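Glyoxalase-like domain protein (Staphylococcus aureus, PDB 3P8A) is of unknown function but carries a glyoxalase-like domain of the VOC family, a group that includes many metal-dependent enzymes, so an enzymatic role is possible. Local coordinates at residues A[43-48]-A[266-271]; A[73-78]-A[101-106]. All blocks are in the same frame, centred on the assembly; numbering follows the deposited sequence.

In the fold
The two contacts differ in depth and in what they join. Contact 1 is buried and wholly apolar: residues 43-48, in the loop leading to edge strand 48-53 of the eight-stranded sheet, meet strand 266-272 of the seven-stranded sheet, so it spans the two sheets. Contact 2 lies at the surface and joins parts attached to the first sheet, where the end of strand 69-75 and the start of helix 78-84 meet the turn before strand 106-113. Strand 69-75 serves both, since Ile45 of contact 1 rests on its Ile70. The chemistry of contact 2 is mixed, a tyrosine ring lying against a valine methyl and an amide oxygen. The centres of the two contacts are about 20 Å apart.

Contact 1 of 2, residues A[43-48]-A[266-271]; sequences DVIKLH and AIYRFE
Ile45 and Tyr268 are the closest backbone pair, yet their CA atoms stay 10.3 Å apart, so side chains alone bridge loop 43-48 and strand 266-271. The protein pairs two mixed beta sheets, consistent with the glyoxalase-like (VOC) family, and this contact joins them: the loop leads into strand 48-53 at the edge of one, while 266-271 belongs to the other. Ile45 carries the contact. Its CG1 lies anti to the carbonyl carbon (chi1 -67°), and an extended chi2 of 157° carries CD1 out to the edge of the Phe270 ring, in the ring plane. Ile45 CD1 also comes to Tyr268 CD1 at 4.5 Å, meeting that ring obliquely. Isoleucine suits this buried place because its longer branch ends in a methyl that reaches from the loop to both rings. Phe270 supplies a purely apolar partner; Tyr268 keeps a hydroxyl, satisfied by His30 ND1, and its ring packs edge-to-face with Phe40 and Phe107. On the exposed side of the loop, Lys46 folds back so that NZ donates to Asp43 O at 2.9 Å, tilted 27° from the carbonyl plane. The tightest touch between the segments is Ile45 CD1 to Phe270 CZ, 3.7 Å.

Contact 2 of 2, residues A[73-78]-A[101-106]; sequences LDVENN and EKYEQG
Gln105 OE1, two residues beyond the Tyr103 ring that meets Val75 and Asn78, accepts hydrogen bonds from both Asp33 N and Arg264 NH1. Its NE2 bonds to O1 of a bound bis-tris molecule, probably from the crystallisation liquor, so both ends of the amide are engaged.

Across the contact the ring of Tyr103 does the touching. Val75 CG1 comes at the edge of the ring, near its plane, 4.2 Å from Tyr103 CE1, and the two side chains cross at about a right angle. A chi1 of 41° sets CG1 between the backbone N and the carbonyl carbon, and so turns this methyl to the ring. Asn78 OD1 approaches obliquely, 3.8 Å from Tyr103 CE1 and equally far from Tyr103 OH, too long for a hydrogen bond, with amide and ring planes 48° apart; this is van der Waals contact. A tyrosine fits this partly exposed place, since its ring meets an aliphatic neighbour while OH reaches Lys82 NZ in a weak hydrogen bond.

The turn that presents the ring is type I', from Glu101 to Glu104, closed by Glu104 N to Glu101 O at 3.2 Å. Lys102, at positive phi, is the C-prime residue of a Schellman motif ending helix 97-100.

Thus Tyr103 lies between that helix and the start of helix 78-84, which Asn77 caps, and it also touches Tyr31 of strand 24-31, the strand between 69-75 and 106-113.

Contact 1 of 2, residues A[43-48]-A[266-271]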
# COMPACT_ATOMS: atom_id res chain seq x y z
N ASP A 43 20.77 6.73 3.08
CA ASP A 43 19.64 7.50 3.62
C ASP A 43 18.89 8.26 2.52
O ASP A 43 18.41 9.36 2.77
CB ASP A 43 20.11 8.44 4.76
CG ASP A 43 20.55 7.73 6.03
OD1 ASP A 43 19.72 7.59 6.96
OD2 ASP A 43 21.73 7.32 6.10
N VAL A 44 18.80 7.68 1.29
CA VAL A 44 18.15 8.30 0.11
C VAL A 44 16.73 8.74 0.50
O VAL A 44 16.36 9.89 0.26
CB VAL A 44 18.14 7.40 -1.17
CG1 VAL A 44 19.42 7.55 -2.00
CG2 VAL A 44 17.82 5.95 -0.85
N ILE A 45 15.97 7.85 1.17
CA ILE A 45 14.64 8.14 1.69
C ILE A 45 14.79 8.13 3.20
O ILE A 45 15.20 7.11 3.77
CB ILE A 45 13.53 7.17 1.21
CG1 ILE A 45 13.28 7.31 -0.29
CG2 ILE A 45 12.20 7.36 2.03
CD1 ILE A 45 12.67 6.09 -0.95
N LYS A 46 14.46 9.25 3.84
CA LYS A 46 14.52 9.36 5.29
C LYS A 46 13.34 8.61 5.91
O LYS A 46 12.25 8.58 5.35
CB LYS A 46 14.56 10.85 5.72
CG LYS A 46 15.98 11.42 5.84
CD LYS A 46 16.56 11.84 4.49
CE LYS A 46 18.04 12.14 4.54
NZ LYS A 46 18.61 12.23 3.17
N LEU A 47 13.59 8.02 7.07
CA LEU A 47 12.61 7.24 7.81
C LEU A 47 12.35 7.84 9.17
O LEU A 47 13.24 8.46 9.77
CB LEU A 47 13.08 5.78 7.98
CG LEU A 47 13.47 5.02 6.71
CD1 LEU A 47 13.98 3.63 7.06
CD2 LEU A 47 12.31 4.90 5.74
N HIS A 48 11.11 7.67 9.64
CA HIS A 48 10.62 8.12 10.94
C HIS A 48 9.92 6.93 11.58
O HIS A 48 9.12 6.27 10.91
CB HIS A 48 9.67 9.32 10.77
CG HIS A 48 10.35 10.52 10.18
ND1 HIS A 48 11.19 11.34 10.93
CD2 HIS A 48 10.34 10.97 8.90
CE1 HIS A 48 11.63 12.26 10.10
NE2 HIS A 48 11.16 12.07 8.87
N ALA A 266 11.99 -5.88 -2.44
CA ALA A 266 11.30 -4.80 -3.14
C ALA A 266 12.25 -4.01 -4.06
O ALA A 266 13.47 -4.08 -3.91
CB ALA A 266 10.64 -3.86 -2.13
N ILE A 267 11.69 -3.36 -5.08
CA ILE A 267 12.50 -2.58 -6.03
C ILE A 267 12.05 -1.15 -5.98
O ILE A 267 10.87 -0.87 -6.18
CB ILE A 267 12.49 -3.14 -7.48
CG1 ILE A 267 12.87 -4.64 -7.50
CG2 ILE A 267 13.41 -2.30 -8.41
CD1 ILE A 267 12.43 -5.35 -8.70
N TYR A 268 12.97 -0.25 -5.64
CA TYR A 268 12.69 1.19 -5.63
C TYR A 268 13.44 1.75 -6.83
O TYR A 268 14.66 1.67 -6.86
CB TYR A 268 13.17 1.83 -4.32
CG TYR A 268 12.40 1.38 -3.09
CD1 TYR A 268 11.36 2.15 -2.56
CD2 TYR A 268 12.70 0.17 -2.46
CE1 TYR A 268 10.64 1.73 -1.44
CE2 TYR A 268 11.99 -0.26 -1.34
CZ TYR A 268 10.97 0.53 -0.82
OH TYR A 268 10.27 0.11 0.29
N ARG A 269 12.70 2.22 -7.86
CA ARG A 269 13.31 2.81 -9.07
C ARG A 269 13.23 4.32 -8.98
O ARG A 269 12.17 4.86 -8.66
CB ARG A 269 12.60 2.31 -10.35
CG ARG A 269 12.82 0.84 -10.66
CD ARG A 269 11.93 0.30 -11.78
NE ARG A 269 12.20 0.94 -13.08
CZ ARG A 269 11.56 0.65 -14.22
NH1 ARG A 269 10.61 -0.28 -14.25
NH2 ARG A 269 11.86 1.31 -15.33
N PHE A 270 14.35 5.01 -9.23
CA PHE A 270 14.41 6.47 -9.17
C PHE A 270 14.72 7.03 -10.52
O PHE A 270 15.63 6.55 -11.21
CB PHE A 270 15.43 6.95 -8.12
CG PHE A 270 15.12 6.53 -6.70
CD1 PHE A 270 14.46 7.38 -5.83
CD2 PHE A 270 15.45 5.25 -6.25
CE1 PHE A 270 14.17 6.98 -4.52
CE2 PHE A 270 15.16 4.86 -4.94
CZ PHE A 270 14.55 5.74 -4.07
N GLU A 271 13.95 8.04 -10.93
CA GLU A 271 14.13 8.65 -12.24
C GLU A 271 14.22 10.17 -12.16
O GLU A 271 13.51 10.77 -11.35
CB GLU A 271 13.02 8.19 -13.22
CG GLU A 271 13.08 6.69 -13.49
CD GLU A 271 12.11 6.06 -14.48
OE1 GLU A 271 11.28 6.79 -15.07
OE2 GLU A 271 12.19 4.82 -14.65

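Contact 2 of 2, residues A[73-78]-A[101-106]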
# COMPACT_ATOMS: atom_id res chain seq x y z
N LEU A 73 7.07 -2.33 7.35
CA LEU A 73 6.34 -3.06 8.37
C LEU A 73 7.08 -4.29 8.84
O LEU A 73 7.67 -4.99 8.03
CB LEU A 73 4.92 -3.42 7.80
CG LEU A 73 3.86 -4.07 8.74
CD1 LEU A 73 3.35 -3.06 9.80
CD2 LEU A 73 2.70 -4.63 7.95
N ASP A 74 7.04 -4.56 10.16
CA ASP A 74 7.63 -5.77 10.74
C ASP A 74 6.74 -6.31 11.87
O ASP A 74 5.83 -5.63 12.32
CB ASP A 74 9.05 -5.50 11.23
CG ASP A 74 9.95 -6.71 11.53
OD1 ASP A 74 9.56 -7.87 11.19
OD2 ASP A 74 11.08 -6.50 12.01
N VAL A 75 7.00 -7.53 12.32
CA VAL A 75 6.25 -8.18 13.37
C VAL A 75 7.09 -8.31 14.64
O VAL A 75 8.20 -8.83 14.60
CB VAL A 75 5.58 -9.51 12.91
CG1 VAL A 75 6.50 -10.34 12.01
CG2 VAL A 75 5.04 -10.34 14.08
N GLU A 76 6.56 -7.77 15.74
CA GLU A 76 7.16 -7.82 17.07
C GLU A 76 6.62 -9.04 17.84
O GLU A 76 7.39 -9.77 18.47
CB GLU A 76 6.91 -6.51 17.83
CG GLU A 76 7.06 -6.56 19.36
CD GLU A 76 8.38 -7.07 19.93
OE1 GLU A 76 9.43 -6.90 19.27
OE2 GLU A 76 8.35 -7.64 21.04
N ASN A 77 5.29 -9.25 17.79
CA ASN A 77 4.61 -10.35 18.46
C ASN A 77 4.03 -11.35 17.44
O ASN A 77 2.87 -11.24 17.03
CB ASN A 77 3.55 -9.82 19.45
CG ASN A 77 2.88 -10.87 20.31
OD1 ASN A 77 3.03 -12.07 20.12
ND2 ASN A 77 2.06 -10.44 21.25
N ASN A 78 4.85 -12.34 17.05
CA ASN A 78 4.55 -13.40 16.09
C ASN A 78 3.42 -14.32 16.48
O ASN A 78 2.71 -14.81 15.60
CB ASN A 78 5.80 -14.23 15.78
CG ASN A 78 6.86 -13.44 15.09
OD1 ASN A 78 6.81 -13.23 13.87
ND2 ASN A 78 7.82 -12.93 15.87
N GLU A 101 1.71 -14.95 3.39
CA GLU A 101 2.70 -14.95 2.33
C GLU A 101 4.05 -15.54 2.78
O GLU A 101 5.09 -15.24 2.20
CB GLU A 101 2.80 -13.60 1.63
CG GLU A 101 1.47 -13.20 1.01
CD GLU A 101 1.30 -11.75 0.63
OE1 GLU A 101 2.29 -11.12 0.18
OE2 GLU A 101 0.16 -11.24 0.75
N LYS A 102 4.01 -16.45 3.78
CA LYS A 102 5.10 -17.27 4.31
C LYS A 102 6.34 -16.48 4.73
O LYS A 102 7.46 -16.99 4.57
CB LYS A 102 5.48 -18.40 3.31
CG LYS A 102 4.28 -19.16 2.68
CD LYS A 102 4.72 -20.14 1.62
CE LYS A 102 3.53 -20.72 0.90
NZ LYS A 102 3.12 -19.89 -0.25
N TYR A 103 6.15 -15.25 5.28
CA TYR A 103 7.26 -14.40 5.77
C TYR A 103 8.27 -14.02 4.68
O TYR A 103 9.43 -13.72 4.97
CB TYR A 103 7.94 -15.02 7.02
CG TYR A 103 7.03 -15.10 8.24
CD1 TYR A 103 7.00 -14.07 9.17
CD2 TYR A 103 6.25 -16.22 8.47
CE1 TYR A 103 6.15 -14.13 10.28
CE2 TYR A 103 5.40 -16.29 9.58
CZ TYR A 103 5.36 -15.24 10.48
OH TYR A 103 4.57 -15.30 11.60
N GLU A 104 7.81 -13.98 3.42
CA GLU A 104 8.61 -13.54 2.28
C GLU A 104 8.62 -12.01 2.33
O GLU A 104 7.56 -11.39 2.34
CB GLU A 104 8.00 -14.03 0.97
CG GLU A 104 8.15 -15.52 0.73
CD GLU A 104 7.20 -16.11 -0.30
OE1 GLU A 104 6.69 -15.36 -1.17
OE2 GLU A 104 6.97 -17.34 -0.25
N GLN A 105 9.80 -11.42 2.40
CA GLN A 105 9.96 -9.96 2.46
C GLN A 105 9.70 -9.31 1.11
O GLN A 105 9.92 -9.95 0.08
CB GLN A 105 11.37 -9.62 2.95
CG GLN A 105 11.63 -10.13 4.35
CD GLN A 105 13.03 -9.82 4.79
OE1 GLN A 105 13.35 -8.70 5.20
NE2 GLN A 105 13.91 -10.77 4.62
N GLY A 106 9.24 -8.06 1.13
CA GLY A 106 8.95 -7.29 -0.06
C GLY A 106 7.66 -6.50 0.05
O GLY A 106 7.04 -6.47 1.12